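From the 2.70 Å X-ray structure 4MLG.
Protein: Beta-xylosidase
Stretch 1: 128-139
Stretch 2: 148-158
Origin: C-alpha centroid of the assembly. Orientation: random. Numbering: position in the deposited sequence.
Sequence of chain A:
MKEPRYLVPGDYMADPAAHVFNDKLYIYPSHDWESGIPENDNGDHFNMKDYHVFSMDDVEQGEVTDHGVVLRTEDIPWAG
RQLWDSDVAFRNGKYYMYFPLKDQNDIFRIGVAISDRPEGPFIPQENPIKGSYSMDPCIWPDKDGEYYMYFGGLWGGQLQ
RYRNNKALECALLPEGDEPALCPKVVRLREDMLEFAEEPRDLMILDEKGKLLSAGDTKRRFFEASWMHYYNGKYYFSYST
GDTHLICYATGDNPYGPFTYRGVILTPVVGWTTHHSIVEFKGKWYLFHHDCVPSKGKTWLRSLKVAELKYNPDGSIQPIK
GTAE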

# COMPACT_ATOMS: atom_id res chain seq x y z
N PRO A 128 0.79 9.31 -1.37
CA PRO A 128 0.47 8.85 -2.73
C PRO A 128 -1.03 8.86 -2.98
O PRO A 128 -1.81 8.92 -2.03
N ILE A 129 -1.42 8.79 -4.25
CA ILE A 129 -2.82 8.75 -4.64
C ILE A 129 -3.52 7.53 -4.04
O ILE A 129 -3.00 6.42 -4.11
N LYS A 130 -4.69 7.75 -3.44
CA LYS A 130 -5.45 6.67 -2.83
C LYS A 130 -5.86 5.62 -3.85
O LYS A 130 -6.46 5.93 -4.88
N GLY A 131 -5.51 4.36 -3.57
CA GLY A 131 -5.88 3.26 -4.44
C GLY A 131 -4.88 3.00 -5.55
O GLY A 131 -4.97 2.00 -6.26
N SER A 132 -3.92 3.91 -5.70
CA SER A 132 -2.92 3.81 -6.76
C SER A 132 -2.00 2.62 -6.56
O SER A 132 -1.69 2.23 -5.43
N TYR A 133 -1.56 2.03 -7.67
CA TYR A 133 -0.63 0.90 -7.64
C TYR A 133 0.12 0.78 -8.96
O TYR A 133 -0.20 1.49 -9.92
N SER A 134 1.10 -0.11 -8.99
CA SER A 134 1.96 -0.29 -10.17
C SER A 134 2.65 1.01 -10.58
O SER A 134 2.85 1.90 -9.75
N MET A 135 3.02 1.12 -11.85
CA MET A 135 3.82 2.25 -12.31
C MET A 135 3.57 2.66 -13.76
O MET A 135 2.56 2.28 -14.36
N ASP A 136 4.52 3.41 -14.32
CA ASP A 136 4.43 3.94 -15.68
C ASP A 136 3.10 4.62 -16.01
O ASP A 136 2.38 4.18 -16.91
N PRO A 137 2.77 5.71 -15.30
CA PRO A 137 1.50 6.39 -15.57
C PRO A 137 1.58 7.27 -16.81
O PRO A 137 2.64 7.81 -17.13
N CYS A 138 0.46 7.39 -17.51
CA CYS A 138 0.33 8.28 -18.65
C CYS A 138 -0.95 9.10 -18.50
O CYS A 138 -2.03 8.53 -18.34
N ILE A 139 -0.83 10.42 -18.52
CA ILE A 139 -1.99 11.27 -18.32
C ILE A 139 -2.48 11.88 -19.63
O ILE A 139 -1.77 12.66 -20.27
N TYR A 148 -7.48 11.42 -18.20
CA TYR A 148 -7.40 9.99 -17.91
C TYR A 148 -5.96 9.54 -17.65
O TYR A 148 -5.03 10.01 -18.30
N MET A 149 -5.79 8.63 -16.69
CA MET A 149 -4.49 8.04 -16.41
C MET A 149 -4.41 6.61 -16.92
O MET A 149 -5.30 5.80 -16.65
N TYR A 150 -3.35 6.31 -17.66
CA TYR A 150 -3.09 4.95 -18.10
C TYR A 150 -1.82 4.46 -17.43
O TYR A 150 -0.75 5.05 -17.60
N PHE A 151 -1.93 3.38 -16.67
CA PHE A 151 -0.77 2.85 -15.95
C PHE A 151 -0.71 1.33 -16.00
O PHE A 151 -1.61 0.68 -16.53
N GLY A 152 0.36 0.77 -15.44
CA GLY A 152 0.58 -0.66 -15.44
C GLY A 152 1.97 -1.02 -15.91
O GLY A 152 2.59 -0.29 -16.68
N GLY A 153 2.47 -2.16 -15.44
CA GLY A 153 3.78 -2.65 -15.82
C GLY A 153 4.07 -4.02 -15.25
O GLY A 153 3.97 -4.23 -14.04
N LEU A 154 4.44 -4.96 -16.11
CA LEU A 154 4.70 -6.34 -15.69
C LEU A 154 5.96 -6.49 -14.85
O LEU A 154 6.83 -5.62 -14.85
N TRP A 155 6.04 -7.62 -14.14
CA TRP A 155 7.24 -8.02 -13.41
C TRP A 155 7.64 -7.04 -12.31
O TRP A 155 7.06 -7.05 -11.22
N GLY A 156 8.62 -6.19 -12.60
CA GLY A 156 9.10 -5.21 -11.63
C GLY A 156 8.06 -4.16 -11.31
O GLY A 156 8.14 -3.48 -10.29
N GLY A 157 7.07 -4.03 -12.20
CA GLY A 157 6.02 -3.04 -12.03
C GLY A 157 4.90 -3.51 -11.11
O GLY A 157 3.97 -2.75 -10.83
N GLN A 158 4.99 -4.76 -10.67
CA GLN A 158 4.07 -5.31 -9.67
C GLN A 158 2.61 -5.38 -10.12
O GLN A 158 1.72 -5.54 -9.29

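Packing of residues 148-158 of the beta-xylosidase chain against residues 128-139, followed from Tyr148 to Gln158. The two stretches run antiparallel where strand 148-151 meets Cys138 and Ile139, and together they bury 720 Å², both sides summed. Tyr148 (chi1 m) directs its CA-to-CB bond away from the first stretch, and its side chain gets no nearer than 6.0 Å, from Tyr148 CB to Cys138 O, with the ring farther off; its contact is through the backbone, with the carbonyl O of Tyr148 receiving a CA-H...O contact from CA of Ile139 at 3.3 Å. Met149 (t, t, m) lies on the same sheet face as Ile139, its partner in a non-hydrogen-bonded pair. Its extended chain carries the terminal methyl into an apolar pocket: Met149 CE is 3.7 Å from Ile139 CD1, 4.2 Å from Pro137 CB and 4.2 Å from Ile129 CD1. Ile139 (m, m) brings the end of its side chain nearer than its CA-to-CB bond suggests, while Ile129 (m, t) points toward the second stretch and reaches the same methyl.

Tyr150 (m) shares the other face with Cys138 (t), CB to CB 4.2 Å. Between their backbones, Tyr150 N donates to Cys138 O at 2.7 Å with good geometry, whereas the return bond from Cys138 N to Tyr150 O, though 2.6 Å long, is weak because its angle is only 130°. The hydroxyl of Tyr150 is satisfied elsewhere in the structure.

Phe151 (p), its CA-to-CB bond sideways, has the largest area covered by the other stretch. The edge of its ring meets the face of Tyr133 (also p), with planes at 88°, centroids 5.1 Å apart and Phe151 CE1 3.8 Å from Tyr133 CZ. Ser134 CB sits at the edge of the Phe151 ring, 4.1 Å from CD1, and Pro137 CB lies 4.5 Å from Phe151 CB.

The next two residues present bare backbone. Gly152 N donates a nearly straight hydrogen bond to Met135 O (2.9 Å), and Ser134 OG rests 3.4 Å from Gly152 CA. At Gly153, the sulfur of Met135 occupies the space beside the backbone, SD to CA 3.5 Å; a CB here would point toward the first stretch and fall 2.2 Å from Met135 SD. Met135 leaves its backbone away from the second stretch, but an off-rotamer chi1 of 34° and chi2 in p bring its end back.

Leu154 (m, t) points away, and Trp155 (m) is out of reach and exposed. Gly156 and Gly157 form a short 3-10 segment that returns the chain to the contact. Gly157 CA is 3.5 Å from Met135 SD, so the sulfur touches both Gly153 and Gly157. Ser134 (t) donates from OG to Gly157 O at 2.9 Å, giving its hydroxyl a partner within this buried contact. Finally Gln158 (m, t), sideways, is linked through a water that accepts from Ser134 N (3.2 Å from the water O) and donates to Gln158 OE1 (2.9 Å from the same O).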

# COMPACT_ATOMS: atom_id res chain seq x y z
CB PRO A 128 1.00 7.42 -2.74
CG PRO A 128 0.96 6.99 -1.32
CD PRO A 128 1.32 8.22 -0.54
CB ILE A 129 -2.98 8.71 -6.17
CG1 ILE A 129 -2.35 9.96 -6.80
CG2 ILE A 129 -4.44 8.59 -6.57
CD1 ILE A 129 -2.45 9.99 -8.32
CB LYS A 130 -6.70 7.23 -2.14
CG LYS A 130 -6.40 8.25 -1.06
CD LYS A 130 -7.67 8.91 -0.56
CE LYS A 130 -7.39 9.84 0.61
NZ LYS A 130 -6.38 10.88 0.27
CB SER A 132 -2.10 5.10 -6.85
OG SER A 132 -1.40 5.33 -5.63
CB TYR A 133 -1.37 -0.40 -7.30
CG TYR A 133 -2.40 -0.83 -8.32
CD1 TYR A 133 -2.08 -1.77 -9.30
CD2 TYR A 133 -3.69 -0.33 -8.30
CE1 TYR A 133 -3.01 -2.18 -10.23
CE2 TYR A 133 -4.64 -0.73 -9.22
CZ TYR A 133 -4.29 -1.66 -10.19
OH TYR A 133 -5.22 -2.07 -11.11
CB SER A 134 1.17 -0.88 -11.34
OG SER A 134 2.04 -1.26 -12.39
CB MET A 135 5.31 1.96 -12.09
CG MET A 135 5.66 0.49 -12.28
SD MET A 135 5.40 -0.12 -13.95
CE MET A 135 7.05 0.03 -14.63
CB ASP A 136 4.73 2.85 -16.71
CG ASP A 136 6.21 2.54 -16.82
OD1 ASP A 136 6.98 3.01 -15.96
OD2 ASP A 136 6.60 1.82 -17.77
CB PRO A 137 1.32 7.28 -14.34
CG PRO A 137 2.70 7.59 -13.91
CD PRO A 137 3.50 6.35 -14.19
CB CYS A 138 0.28 7.48 -19.95
SG CYS A 138 -0.29 8.41 -21.39
CB ILE A 139 -1.70 12.40 -17.31
CG1 ILE A 139 -0.89 11.86 -16.14
CG2 ILE A 139 -3.00 13.01 -16.83
CD1 ILE A 139 -1.60 10.80 -15.33
CB TYR A 148 -8.00 9.18 -19.06
CG TYR A 148 -9.46 9.49 -19.33
CD1 TYR A 148 -10.47 8.75 -18.73
CD2 TYR A 148 -9.83 10.52 -20.18
CE1 TYR A 148 -11.80 9.02 -18.97
CE2 TYR A 148 -11.16 10.81 -20.43
CZ TYR A 148 -12.14 10.05 -19.82
OH TYR A 148 -13.47 10.33 -20.07
CB MET A 149 -4.18 8.06 -14.91
CG MET A 149 -2.94 7.24 -14.54
SD MET A 149 -2.65 7.05 -12.77
CE MET A 149 -2.11 8.70 -12.33
CB TYR A 150 -2.96 4.88 -19.63
CG TYR A 150 -4.19 5.37 -20.36
CD1 TYR A 150 -5.19 4.48 -20.73
CD2 TYR A 150 -4.35 6.71 -20.66
CE1 TYR A 150 -6.32 4.93 -21.39
CE2 TYR A 150 -5.47 7.16 -21.32
CZ TYR A 150 -6.46 6.27 -21.69
OH TYR A 150 -7.58 6.72 -22.34
CB PHE A 151 -0.76 3.34 -14.50
CG PHE A 151 -1.89 2.80 -13.67
CD1 PHE A 151 -1.72 1.66 -12.89
CD2 PHE A 151 -3.12 3.44 -13.65
CE1 PHE A 151 -2.76 1.17 -12.12
CE2 PHE A 151 -4.16 2.95 -12.89
CZ PHE A 151 -3.98 1.82 -12.12
CB LEU A 154 4.77 -7.28 -16.90
CG LEU A 154 3.45 -7.57 -17.61
CD1 LEU A 154 3.66 -8.63 -18.69
CD2 LEU A 154 2.39 -8.01 -16.61
CB TRP A 155 8.41 -8.27 -14.37
CG TRP A 155 8.13 -9.35 -15.39
CD1 TRP A 155 7.00 -10.11 -15.50
CD2 TRP A 155 9.01 -9.78 -16.44
NE1 TRP A 155 7.12 -10.98 -16.55
CE2 TRP A 155 8.34 -10.81 -17.14
CE3 TRP A 155 10.29 -9.41 -16.85
CZ2 TRP A 155 8.91 -11.46 -18.23
CZ3 TRP A 155 10.85 -10.06 -17.94
CH2 TRP A 155 10.16 -11.07 -18.61
CB GLN A 158 4.18 -4.54 -8.35
CG GLN A 158 5.59 -4.47 -7.78
CD GLN A 158 5.69 -3.51 -6.61
OE1 GLN A 158 4.74 -2.79 -6.29
NE2 GLN A 158 6.85 -3.50 -5.96
O HOH W 1 2.05 -1.65 -6.37